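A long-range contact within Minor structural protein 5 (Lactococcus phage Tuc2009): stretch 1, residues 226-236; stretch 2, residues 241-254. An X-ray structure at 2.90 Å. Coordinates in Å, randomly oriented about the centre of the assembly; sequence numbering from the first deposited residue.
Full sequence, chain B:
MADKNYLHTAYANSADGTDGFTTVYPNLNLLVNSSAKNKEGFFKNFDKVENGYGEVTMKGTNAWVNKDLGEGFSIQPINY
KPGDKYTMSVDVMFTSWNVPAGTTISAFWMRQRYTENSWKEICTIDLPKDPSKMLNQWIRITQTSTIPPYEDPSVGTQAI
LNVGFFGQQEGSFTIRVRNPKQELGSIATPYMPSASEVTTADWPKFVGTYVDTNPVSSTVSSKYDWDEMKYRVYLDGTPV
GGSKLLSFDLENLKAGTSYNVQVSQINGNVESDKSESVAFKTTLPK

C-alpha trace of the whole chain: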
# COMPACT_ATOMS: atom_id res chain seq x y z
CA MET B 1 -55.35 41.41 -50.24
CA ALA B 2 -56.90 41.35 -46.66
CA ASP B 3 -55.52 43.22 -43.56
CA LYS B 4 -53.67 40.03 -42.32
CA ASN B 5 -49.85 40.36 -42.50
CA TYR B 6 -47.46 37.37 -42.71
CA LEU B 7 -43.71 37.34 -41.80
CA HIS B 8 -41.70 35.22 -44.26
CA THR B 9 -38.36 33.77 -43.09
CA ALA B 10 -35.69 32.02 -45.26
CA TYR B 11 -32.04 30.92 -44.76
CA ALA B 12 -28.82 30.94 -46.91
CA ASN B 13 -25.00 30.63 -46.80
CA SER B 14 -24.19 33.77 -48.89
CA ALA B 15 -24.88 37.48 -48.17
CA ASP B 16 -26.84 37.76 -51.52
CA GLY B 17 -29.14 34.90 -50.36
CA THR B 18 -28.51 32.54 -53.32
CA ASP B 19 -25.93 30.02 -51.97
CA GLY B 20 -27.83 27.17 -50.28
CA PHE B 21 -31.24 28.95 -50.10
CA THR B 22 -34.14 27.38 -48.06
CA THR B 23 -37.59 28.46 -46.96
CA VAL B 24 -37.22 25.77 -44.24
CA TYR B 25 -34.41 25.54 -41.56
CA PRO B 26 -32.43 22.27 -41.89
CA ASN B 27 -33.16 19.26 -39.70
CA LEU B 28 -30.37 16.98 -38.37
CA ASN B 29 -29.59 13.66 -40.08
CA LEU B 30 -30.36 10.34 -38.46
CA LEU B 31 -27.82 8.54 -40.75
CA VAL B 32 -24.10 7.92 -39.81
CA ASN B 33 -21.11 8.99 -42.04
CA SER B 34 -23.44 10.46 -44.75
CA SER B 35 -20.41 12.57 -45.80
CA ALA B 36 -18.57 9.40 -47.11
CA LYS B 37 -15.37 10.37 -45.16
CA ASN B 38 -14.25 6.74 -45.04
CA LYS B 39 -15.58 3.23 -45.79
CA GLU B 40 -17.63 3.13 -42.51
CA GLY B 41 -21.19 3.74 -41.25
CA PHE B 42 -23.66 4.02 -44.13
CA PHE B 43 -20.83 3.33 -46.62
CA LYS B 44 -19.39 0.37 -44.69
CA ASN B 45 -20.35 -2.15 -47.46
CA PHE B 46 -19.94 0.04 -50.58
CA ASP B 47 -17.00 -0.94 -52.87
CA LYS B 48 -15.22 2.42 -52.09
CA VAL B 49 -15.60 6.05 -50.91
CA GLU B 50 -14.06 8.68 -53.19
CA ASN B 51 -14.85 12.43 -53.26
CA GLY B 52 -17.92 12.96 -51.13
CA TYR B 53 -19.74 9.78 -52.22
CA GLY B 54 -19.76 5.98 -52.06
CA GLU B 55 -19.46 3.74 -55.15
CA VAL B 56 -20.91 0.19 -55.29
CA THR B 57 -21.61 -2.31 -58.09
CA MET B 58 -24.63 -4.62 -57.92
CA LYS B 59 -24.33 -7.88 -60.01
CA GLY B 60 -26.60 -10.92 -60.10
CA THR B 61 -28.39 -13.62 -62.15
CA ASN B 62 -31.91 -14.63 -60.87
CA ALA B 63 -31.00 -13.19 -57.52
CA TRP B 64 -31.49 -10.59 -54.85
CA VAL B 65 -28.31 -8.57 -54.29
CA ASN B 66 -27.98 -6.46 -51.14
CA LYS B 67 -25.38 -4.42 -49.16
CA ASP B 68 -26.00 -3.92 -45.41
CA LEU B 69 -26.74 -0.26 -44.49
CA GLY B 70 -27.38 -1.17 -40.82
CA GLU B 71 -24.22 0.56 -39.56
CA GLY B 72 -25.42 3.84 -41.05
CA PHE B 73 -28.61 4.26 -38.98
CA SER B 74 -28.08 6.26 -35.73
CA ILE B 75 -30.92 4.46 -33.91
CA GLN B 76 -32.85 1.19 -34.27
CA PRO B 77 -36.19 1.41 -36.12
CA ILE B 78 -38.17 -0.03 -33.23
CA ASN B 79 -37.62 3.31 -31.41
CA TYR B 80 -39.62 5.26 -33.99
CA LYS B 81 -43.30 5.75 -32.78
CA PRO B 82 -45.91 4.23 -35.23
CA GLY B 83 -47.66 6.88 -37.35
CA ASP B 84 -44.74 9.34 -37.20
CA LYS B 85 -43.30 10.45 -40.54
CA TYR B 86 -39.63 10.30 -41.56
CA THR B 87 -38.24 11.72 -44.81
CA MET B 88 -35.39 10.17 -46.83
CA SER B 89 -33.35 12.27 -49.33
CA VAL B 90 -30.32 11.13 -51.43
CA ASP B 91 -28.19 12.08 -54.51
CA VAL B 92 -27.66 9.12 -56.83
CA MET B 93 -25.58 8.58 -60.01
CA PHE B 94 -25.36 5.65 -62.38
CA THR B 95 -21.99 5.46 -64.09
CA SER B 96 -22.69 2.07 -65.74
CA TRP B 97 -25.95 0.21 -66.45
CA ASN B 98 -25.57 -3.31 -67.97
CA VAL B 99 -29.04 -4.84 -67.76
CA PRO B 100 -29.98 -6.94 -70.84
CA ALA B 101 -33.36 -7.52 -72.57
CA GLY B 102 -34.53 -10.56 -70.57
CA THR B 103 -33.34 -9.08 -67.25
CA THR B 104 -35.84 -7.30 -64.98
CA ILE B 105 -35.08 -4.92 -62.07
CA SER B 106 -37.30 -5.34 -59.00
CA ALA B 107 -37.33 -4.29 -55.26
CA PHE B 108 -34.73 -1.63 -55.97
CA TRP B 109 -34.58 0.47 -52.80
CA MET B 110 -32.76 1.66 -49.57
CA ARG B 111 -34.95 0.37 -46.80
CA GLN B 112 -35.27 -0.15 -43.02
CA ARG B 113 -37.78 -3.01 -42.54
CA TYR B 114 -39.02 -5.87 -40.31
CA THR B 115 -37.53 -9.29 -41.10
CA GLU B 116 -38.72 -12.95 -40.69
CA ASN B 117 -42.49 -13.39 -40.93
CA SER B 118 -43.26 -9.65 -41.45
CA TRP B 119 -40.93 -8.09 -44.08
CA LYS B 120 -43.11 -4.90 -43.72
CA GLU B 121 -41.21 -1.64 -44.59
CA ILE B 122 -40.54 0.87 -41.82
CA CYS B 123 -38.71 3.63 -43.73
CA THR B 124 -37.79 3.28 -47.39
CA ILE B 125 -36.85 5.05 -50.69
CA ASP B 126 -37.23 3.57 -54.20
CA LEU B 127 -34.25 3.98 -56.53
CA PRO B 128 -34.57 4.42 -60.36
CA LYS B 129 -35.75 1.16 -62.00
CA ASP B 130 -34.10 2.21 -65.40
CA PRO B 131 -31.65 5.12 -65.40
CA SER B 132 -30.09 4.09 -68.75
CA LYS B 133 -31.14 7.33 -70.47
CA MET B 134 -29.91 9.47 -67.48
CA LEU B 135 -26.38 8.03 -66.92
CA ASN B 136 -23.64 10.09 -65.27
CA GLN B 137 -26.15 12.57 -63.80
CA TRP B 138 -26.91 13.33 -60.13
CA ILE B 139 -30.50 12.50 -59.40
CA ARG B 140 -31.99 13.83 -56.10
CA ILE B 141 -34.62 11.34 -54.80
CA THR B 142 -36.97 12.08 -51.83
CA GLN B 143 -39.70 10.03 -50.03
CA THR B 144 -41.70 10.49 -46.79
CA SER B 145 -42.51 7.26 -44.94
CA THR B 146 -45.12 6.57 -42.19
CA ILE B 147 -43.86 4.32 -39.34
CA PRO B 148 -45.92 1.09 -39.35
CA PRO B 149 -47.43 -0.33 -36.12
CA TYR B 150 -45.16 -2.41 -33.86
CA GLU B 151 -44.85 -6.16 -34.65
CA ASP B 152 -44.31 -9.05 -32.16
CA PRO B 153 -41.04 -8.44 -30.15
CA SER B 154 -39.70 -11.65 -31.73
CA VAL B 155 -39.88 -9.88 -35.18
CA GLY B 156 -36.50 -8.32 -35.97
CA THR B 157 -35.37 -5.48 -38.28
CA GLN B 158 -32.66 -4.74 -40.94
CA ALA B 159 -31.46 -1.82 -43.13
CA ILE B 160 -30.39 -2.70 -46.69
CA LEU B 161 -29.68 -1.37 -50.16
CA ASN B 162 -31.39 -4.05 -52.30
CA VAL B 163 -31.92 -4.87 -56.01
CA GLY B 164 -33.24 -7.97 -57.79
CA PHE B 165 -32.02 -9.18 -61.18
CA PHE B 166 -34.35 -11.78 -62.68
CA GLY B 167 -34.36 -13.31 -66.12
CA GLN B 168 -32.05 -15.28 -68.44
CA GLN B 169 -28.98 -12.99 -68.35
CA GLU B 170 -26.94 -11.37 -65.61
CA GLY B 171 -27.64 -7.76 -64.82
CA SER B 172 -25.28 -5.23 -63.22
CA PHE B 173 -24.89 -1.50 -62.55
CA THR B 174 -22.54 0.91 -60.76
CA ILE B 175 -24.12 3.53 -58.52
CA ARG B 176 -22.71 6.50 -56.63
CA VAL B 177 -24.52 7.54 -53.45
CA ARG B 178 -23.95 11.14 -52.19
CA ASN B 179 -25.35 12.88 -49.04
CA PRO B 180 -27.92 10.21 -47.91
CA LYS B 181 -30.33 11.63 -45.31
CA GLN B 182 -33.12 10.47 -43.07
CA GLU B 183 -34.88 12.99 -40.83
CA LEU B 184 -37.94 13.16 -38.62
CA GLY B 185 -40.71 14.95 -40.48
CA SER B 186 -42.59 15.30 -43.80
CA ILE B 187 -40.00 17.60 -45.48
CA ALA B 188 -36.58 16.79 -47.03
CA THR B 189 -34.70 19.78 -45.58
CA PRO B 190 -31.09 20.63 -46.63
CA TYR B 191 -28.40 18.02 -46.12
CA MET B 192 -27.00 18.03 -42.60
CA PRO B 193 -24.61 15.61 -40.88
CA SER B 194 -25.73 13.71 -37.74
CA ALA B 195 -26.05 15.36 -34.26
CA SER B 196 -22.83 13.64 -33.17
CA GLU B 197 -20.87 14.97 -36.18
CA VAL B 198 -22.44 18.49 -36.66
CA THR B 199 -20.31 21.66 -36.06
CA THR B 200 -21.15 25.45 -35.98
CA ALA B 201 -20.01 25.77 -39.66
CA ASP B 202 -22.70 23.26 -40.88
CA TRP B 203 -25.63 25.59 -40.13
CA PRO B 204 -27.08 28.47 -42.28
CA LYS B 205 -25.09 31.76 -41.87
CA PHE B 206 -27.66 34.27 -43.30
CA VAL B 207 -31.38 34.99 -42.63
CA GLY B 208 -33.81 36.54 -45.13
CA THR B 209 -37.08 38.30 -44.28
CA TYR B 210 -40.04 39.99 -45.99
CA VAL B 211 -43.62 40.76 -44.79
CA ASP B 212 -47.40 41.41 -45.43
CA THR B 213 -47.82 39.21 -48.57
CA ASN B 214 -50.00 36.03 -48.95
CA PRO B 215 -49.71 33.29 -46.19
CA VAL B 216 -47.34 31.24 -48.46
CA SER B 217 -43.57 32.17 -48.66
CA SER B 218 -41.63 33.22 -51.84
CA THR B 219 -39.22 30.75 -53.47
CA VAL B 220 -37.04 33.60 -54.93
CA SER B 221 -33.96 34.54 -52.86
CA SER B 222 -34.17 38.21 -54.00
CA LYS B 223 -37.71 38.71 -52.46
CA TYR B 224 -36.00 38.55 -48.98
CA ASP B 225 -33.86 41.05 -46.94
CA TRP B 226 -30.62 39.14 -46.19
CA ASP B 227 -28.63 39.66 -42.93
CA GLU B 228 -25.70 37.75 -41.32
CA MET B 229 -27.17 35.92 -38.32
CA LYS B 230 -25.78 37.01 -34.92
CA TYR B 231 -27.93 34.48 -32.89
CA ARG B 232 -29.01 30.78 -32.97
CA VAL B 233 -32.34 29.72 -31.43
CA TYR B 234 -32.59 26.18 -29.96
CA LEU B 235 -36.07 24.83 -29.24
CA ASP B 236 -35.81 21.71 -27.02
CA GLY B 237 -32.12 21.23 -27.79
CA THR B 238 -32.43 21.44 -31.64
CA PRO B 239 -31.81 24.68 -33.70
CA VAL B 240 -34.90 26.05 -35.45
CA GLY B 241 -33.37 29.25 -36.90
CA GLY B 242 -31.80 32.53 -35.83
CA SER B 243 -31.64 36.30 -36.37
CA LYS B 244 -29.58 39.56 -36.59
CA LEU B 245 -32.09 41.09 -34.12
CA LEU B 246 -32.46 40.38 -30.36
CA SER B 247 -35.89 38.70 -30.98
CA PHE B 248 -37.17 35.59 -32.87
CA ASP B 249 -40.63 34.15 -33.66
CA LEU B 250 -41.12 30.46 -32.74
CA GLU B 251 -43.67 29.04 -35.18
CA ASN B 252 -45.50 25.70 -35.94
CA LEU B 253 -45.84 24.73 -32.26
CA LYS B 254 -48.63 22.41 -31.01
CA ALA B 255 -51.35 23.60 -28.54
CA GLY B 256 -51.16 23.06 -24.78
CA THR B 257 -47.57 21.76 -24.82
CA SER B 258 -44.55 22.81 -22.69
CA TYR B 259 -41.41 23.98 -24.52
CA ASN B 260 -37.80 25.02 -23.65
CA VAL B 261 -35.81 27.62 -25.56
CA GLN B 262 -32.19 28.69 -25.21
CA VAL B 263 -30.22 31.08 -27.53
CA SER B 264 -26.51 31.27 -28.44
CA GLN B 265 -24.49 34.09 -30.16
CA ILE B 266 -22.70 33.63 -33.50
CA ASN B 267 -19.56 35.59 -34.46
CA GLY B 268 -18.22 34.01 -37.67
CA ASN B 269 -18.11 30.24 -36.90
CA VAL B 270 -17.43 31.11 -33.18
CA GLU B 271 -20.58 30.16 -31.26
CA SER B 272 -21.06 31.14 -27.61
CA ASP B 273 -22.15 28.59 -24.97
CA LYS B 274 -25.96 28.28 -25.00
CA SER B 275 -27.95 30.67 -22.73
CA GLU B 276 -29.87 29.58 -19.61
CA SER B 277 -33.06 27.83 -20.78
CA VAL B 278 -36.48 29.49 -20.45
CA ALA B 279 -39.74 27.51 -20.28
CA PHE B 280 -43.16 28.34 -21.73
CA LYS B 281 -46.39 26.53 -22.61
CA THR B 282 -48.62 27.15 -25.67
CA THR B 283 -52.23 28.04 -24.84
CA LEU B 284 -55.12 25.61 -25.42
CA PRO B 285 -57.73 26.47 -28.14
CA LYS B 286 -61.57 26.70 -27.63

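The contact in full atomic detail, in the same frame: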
# COMPACT_ATOMS: atom_id res chain seq x y z
N TRP B 226 -31.67 40.01 -46.73
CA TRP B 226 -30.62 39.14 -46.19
C TRP B 226 -29.61 39.78 -45.23
O TRP B 226 -28.88 40.70 -45.61
CB TRP B 226 -29.87 38.49 -47.34
CG TRP B 226 -30.77 37.63 -48.16
CD1 TRP B 226 -31.42 37.98 -49.30
CD2 TRP B 226 -31.22 36.31 -47.83
NE1 TRP B 226 -32.19 36.94 -49.75
CE2 TRP B 226 -32.10 35.90 -48.85
CE3 TRP B 226 -30.93 35.41 -46.79
CZ2 TRP B 226 -32.71 34.64 -48.86
CZ3 TRP B 226 -31.56 34.18 -46.78
CH2 TRP B 226 -32.42 33.80 -47.82
N ASP B 227 -29.53 39.22 -44.00
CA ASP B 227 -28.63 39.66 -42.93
C ASP B 227 -27.79 38.49 -42.43
O ASP B 227 -28.27 37.35 -42.44
CB ASP B 227 -29.44 40.20 -41.74
CG ASP B 227 -30.14 41.53 -41.93
OD1 ASP B 227 -29.61 42.38 -42.68
OD2 ASP B 227 -31.15 41.76 -41.23
N GLU B 228 -26.57 38.77 -41.91
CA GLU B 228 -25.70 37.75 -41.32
C GLU B 228 -26.25 37.48 -39.93
O GLU B 228 -26.36 38.43 -39.14
CB GLU B 228 -24.24 38.21 -41.24
CG GLU B 228 -23.25 37.05 -41.14
CD GLU B 228 -21.82 37.35 -40.73
OE1 GLU B 228 -21.35 38.49 -40.93
OE2 GLU B 228 -21.15 36.40 -40.24
N MET B 229 -26.61 36.21 -39.63
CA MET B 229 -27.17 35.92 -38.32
C MET B 229 -26.14 36.08 -37.22
O MET B 229 -24.99 35.63 -37.37
CB MET B 229 -27.80 34.53 -38.25
CG MET B 229 -28.76 34.24 -39.35
SD MET B 229 -29.89 32.90 -38.92
CE MET B 229 -28.67 31.55 -38.44
N LYS B 230 -26.55 36.74 -36.13
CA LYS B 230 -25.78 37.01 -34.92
C LYS B 230 -26.25 36.08 -33.78
O LYS B 230 -25.57 36.00 -32.76
CB LYS B 230 -25.94 38.50 -34.52
CG LYS B 230 -24.89 39.07 -33.54
CD LYS B 230 -25.26 40.50 -33.06
CE LYS B 230 -24.39 41.03 -31.93
NZ LYS B 230 -24.88 42.34 -31.39
N TYR B 231 -27.42 35.38 -33.93
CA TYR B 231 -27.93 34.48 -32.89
C TYR B 231 -28.53 33.17 -33.42
O TYR B 231 -29.02 33.14 -34.54
CB TYR B 231 -28.95 35.19 -31.95
CG TYR B 231 -28.46 36.50 -31.38
CD1 TYR B 231 -27.67 36.53 -30.24
CD2 TYR B 231 -28.73 37.70 -32.03
CE1 TYR B 231 -27.18 37.74 -29.74
CE2 TYR B 231 -28.22 38.91 -31.55
CZ TYR B 231 -27.44 38.92 -30.40
OH TYR B 231 -26.95 40.12 -29.94
N ARG B 232 -28.47 32.09 -32.61
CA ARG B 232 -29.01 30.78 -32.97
C ARG B 232 -29.99 30.37 -31.91
O ARG B 232 -29.64 30.36 -30.73
CB ARG B 232 -27.92 29.72 -33.14
CG ARG B 232 -28.28 28.77 -34.26
CD ARG B 232 -27.45 27.50 -34.37
NE ARG B 232 -26.03 27.66 -34.73
CZ ARG B 232 -25.55 28.23 -35.83
NH1 ARG B 232 -26.36 28.87 -36.67
NH2 ARG B 232 -24.25 28.23 -36.07
N VAL B 233 -31.24 30.07 -32.32
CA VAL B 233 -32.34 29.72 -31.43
C VAL B 233 -32.57 28.23 -31.44
O VAL B 233 -32.78 27.65 -32.50
CB VAL B 233 -33.60 30.55 -31.76
CG1 VAL B 233 -34.81 30.08 -30.96
CG2 VAL B 233 -33.33 32.04 -31.53
N TYR B 234 -32.45 27.62 -30.26
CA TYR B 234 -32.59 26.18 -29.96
C TYR B 234 -33.90 25.93 -29.23
O TYR B 234 -34.08 26.41 -28.11
CB TYR B 234 -31.42 25.72 -29.06
CG TYR B 234 -30.07 25.69 -29.74
CD1 TYR B 234 -29.30 26.84 -29.86
CD2 TYR B 234 -29.55 24.50 -30.25
CE1 TYR B 234 -28.05 26.82 -30.49
CE2 TYR B 234 -28.31 24.47 -30.87
CZ TYR B 234 -27.56 25.63 -31.01
OH TYR B 234 -26.35 25.57 -31.66
N LEU B 235 -34.81 25.19 -29.86
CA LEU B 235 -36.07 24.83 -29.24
C LEU B 235 -35.91 23.37 -28.91
O LEU B 235 -35.66 22.57 -29.81
CB LEU B 235 -37.26 25.07 -30.17
CG LEU B 235 -38.63 24.67 -29.65
CD1 LEU B 235 -39.25 25.73 -28.74
CD2 LEU B 235 -39.55 24.34 -30.80
N ASP B 236 -35.95 23.05 -27.60
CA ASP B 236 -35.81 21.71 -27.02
C ASP B 236 -34.52 21.02 -27.43
O ASP B 236 -34.54 19.85 -27.78
CB ASP B 236 -37.06 20.86 -27.34
CG ASP B 236 -38.29 21.31 -26.58
OD1 ASP B 236 -38.16 21.63 -25.37
OD2 ASP B 236 -39.41 21.28 -27.19
N GLY B 241 -33.65 28.01 -36.19
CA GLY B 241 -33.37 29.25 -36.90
C GLY B 241 -32.51 30.21 -36.10
O GLY B 241 -31.82 29.81 -35.17
N GLY B 242 -32.57 31.47 -36.48
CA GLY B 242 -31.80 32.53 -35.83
C GLY B 242 -32.16 33.90 -36.35
O GLY B 242 -33.15 34.04 -37.07
N SER B 243 -31.35 34.92 -36.01
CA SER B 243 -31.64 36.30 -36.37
C SER B 243 -30.45 37.24 -36.21
O SER B 243 -29.49 36.87 -35.53
CB SER B 243 -32.77 36.82 -35.48
OG SER B 243 -32.52 36.50 -34.12
N LYS B 244 -30.55 38.47 -36.78
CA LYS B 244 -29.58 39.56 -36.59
C LYS B 244 -30.08 40.37 -35.38
O LYS B 244 -29.29 40.92 -34.60
CB LYS B 244 -29.48 40.49 -37.83
CG LYS B 244 -28.33 41.51 -37.80
CD LYS B 244 -28.60 42.70 -38.73
CE LYS B 244 -27.36 43.23 -39.44
NZ LYS B 244 -27.07 42.52 -40.73
N LEU B 245 -31.42 40.39 -35.21
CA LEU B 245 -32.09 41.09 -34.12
C LEU B 245 -32.03 40.33 -32.82
O LEU B 245 -31.61 39.18 -32.82
CB LEU B 245 -33.55 41.36 -34.50
CG LEU B 245 -33.76 42.39 -35.60
CD1 LEU B 245 -35.20 42.34 -36.12
CD2 LEU B 245 -33.32 43.77 -35.14
N LEU B 246 -32.44 40.96 -31.70
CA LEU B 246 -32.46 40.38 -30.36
C LEU B 246 -33.84 39.78 -30.04
O LEU B 246 -34.25 39.76 -28.88
CB LEU B 246 -32.11 41.47 -29.31
CG LEU B 246 -30.68 42.01 -29.31
CD1 LEU B 246 -30.67 43.43 -28.82
CD2 LEU B 246 -29.79 41.19 -28.41
N SER B 247 -34.55 39.28 -31.07
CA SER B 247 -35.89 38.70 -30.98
C SER B 247 -36.09 37.68 -32.12
O SER B 247 -35.51 37.85 -33.20
CB SER B 247 -36.95 39.80 -31.08
OG SER B 247 -38.27 39.32 -31.26
N PHE B 248 -36.90 36.64 -31.88
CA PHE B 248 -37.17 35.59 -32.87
C PHE B 248 -38.55 35.01 -32.64
O PHE B 248 -38.94 34.79 -31.49
CB PHE B 248 -36.11 34.49 -32.80
CG PHE B 248 -36.31 33.34 -33.77
CD1 PHE B 248 -35.84 33.43 -35.07
CD2 PHE B 248 -36.93 32.16 -33.36
CE1 PHE B 248 -35.99 32.36 -35.95
CE2 PHE B 248 -37.08 31.09 -34.24
CZ PHE B 248 -36.59 31.19 -35.52
N ASP B 249 -39.28 34.72 -33.73
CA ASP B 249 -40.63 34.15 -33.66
C ASP B 249 -40.65 32.63 -33.84
O ASP B 249 -40.39 32.12 -34.93
CB ASP B 249 -41.58 34.83 -34.65
CG ASP B 249 -41.84 36.28 -34.31
OD1 ASP B 249 -42.60 36.53 -33.34
OD2 ASP B 249 -41.28 37.16 -35.00
N LEU B 250 -40.98 31.92 -32.75
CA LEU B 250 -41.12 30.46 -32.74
C LEU B 250 -42.48 30.14 -33.36
O LEU B 250 -43.53 30.61 -32.90
CB LEU B 250 -41.01 29.90 -31.31
CG LEU B 250 -39.67 30.07 -30.62
CD1 LEU B 250 -39.83 30.04 -29.13
CD2 LEU B 250 -38.64 29.03 -31.10
N GLU B 251 -42.46 29.39 -34.45
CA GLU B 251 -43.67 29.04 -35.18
C GLU B 251 -43.91 27.53 -35.20
O GLU B 251 -43.10 26.78 -34.68
CB GLU B 251 -43.58 29.61 -36.61
CG GLU B 251 -43.51 31.13 -36.66
CD GLU B 251 -43.61 31.76 -38.03
OE1 GLU B 251 -44.61 31.49 -38.73
OE2 GLU B 251 -42.72 32.56 -38.38
N ASN B 252 -45.06 27.09 -35.77
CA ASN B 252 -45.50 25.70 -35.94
C ASN B 252 -45.44 24.84 -34.67
O ASN B 252 -45.06 23.67 -34.72
CB ASN B 252 -44.74 25.01 -37.10
CG ASN B 252 -44.85 25.75 -38.41
OD1 ASN B 252 -45.93 25.84 -39.01
ND2 ASN B 252 -43.74 26.30 -38.86
N LEU B 253 -45.82 25.44 -33.53
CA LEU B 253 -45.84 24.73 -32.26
C LEU B 253 -47.21 24.08 -32.12
O LEU B 253 -48.15 24.49 -32.82
CB LEU B 253 -45.58 25.68 -31.06
CG LEU B 253 -44.35 26.60 -31.11
CD1 LEU B 253 -44.35 27.55 -29.94
CD2 LEU B 253 -43.04 25.82 -31.15
N LYS B 254 -47.34 23.07 -31.25
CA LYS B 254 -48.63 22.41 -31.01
C LYS B 254 -49.24 22.96 -29.72
O LYS B 254 -48.49 23.33 -28.81
CB LYS B 254 -48.49 20.87 -30.98
CG LYS B 254 -47.70 20.27 -32.16
CD LYS B 254 -48.35 20.47 -33.54
CE LYS B 254 -47.35 20.48 -34.67
NZ LYS B 254 -47.89 21.18 -35.88

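Strands 231-235 and 241-243 run antiparallel, with an angle of 144° between their directions and a closest axial approach of 4.6 Å. Tyr231 and Ser243 form a hydrogen-bonded pair. Tyr231 N donates to Ser243 O at 3.0 Å, and Ser243 N returns a longer bond to Tyr231 O at 3.3 Å. Ser243 O also accepts from Lys230 N at 3.0 Å, so one carbonyl serves two successive amides. Further along, Val233 N donates to Gly241 O at 2.9 Å, and this bond is nearly straight.

Between these bonds, Arg232 lies beside Gly242, with their CA atoms 4.4 Å apart. This spacing is usual for an antiparallel pair that is not hydrogen-bonded. A CB on Gly242 would clash with Tyr231 O and Met229 SD. Instead, Gly242 CA makes a CA-H...O contact with Tyr231 O at 3.1 Å. Gly241 has backbone angles that call for glycine, and a CB would also strike the ring of Phe248.

Strand 247-250 lies farther off, 9.0 Å from strand 231-235 at closest approach. Side chains fill this gap. Val233 CG1 meets Phe248 CD2 at 3.8 Å and Leu250 CD2 at 4.0 Å, and Val233 CB sits over one face of the Phe248 ring. Leu235 extends the apolar cluster: its CD1 is 4.1 Å from Leu250 CD2, and its CD2 is 3.8 Å from Leu253 CD2. These contacts are nonpolar packing.

Tyr231 points to the same side of the sheet as Val233. Its ring reaches the turn after Ser243, where Tyr231 CZ packs 3.8 Å from Leu246 CD2. Lys244 O lies at the ring edge. Within the turn, Ser243 OG donates to Leu245 O at 3.1 Å.

At this same end, Lys244 NZ forms a salt bridge with Asp227 OD1 at 3.2 Å. Opposite charges favour the pairing, but its hydrogen bond is weak.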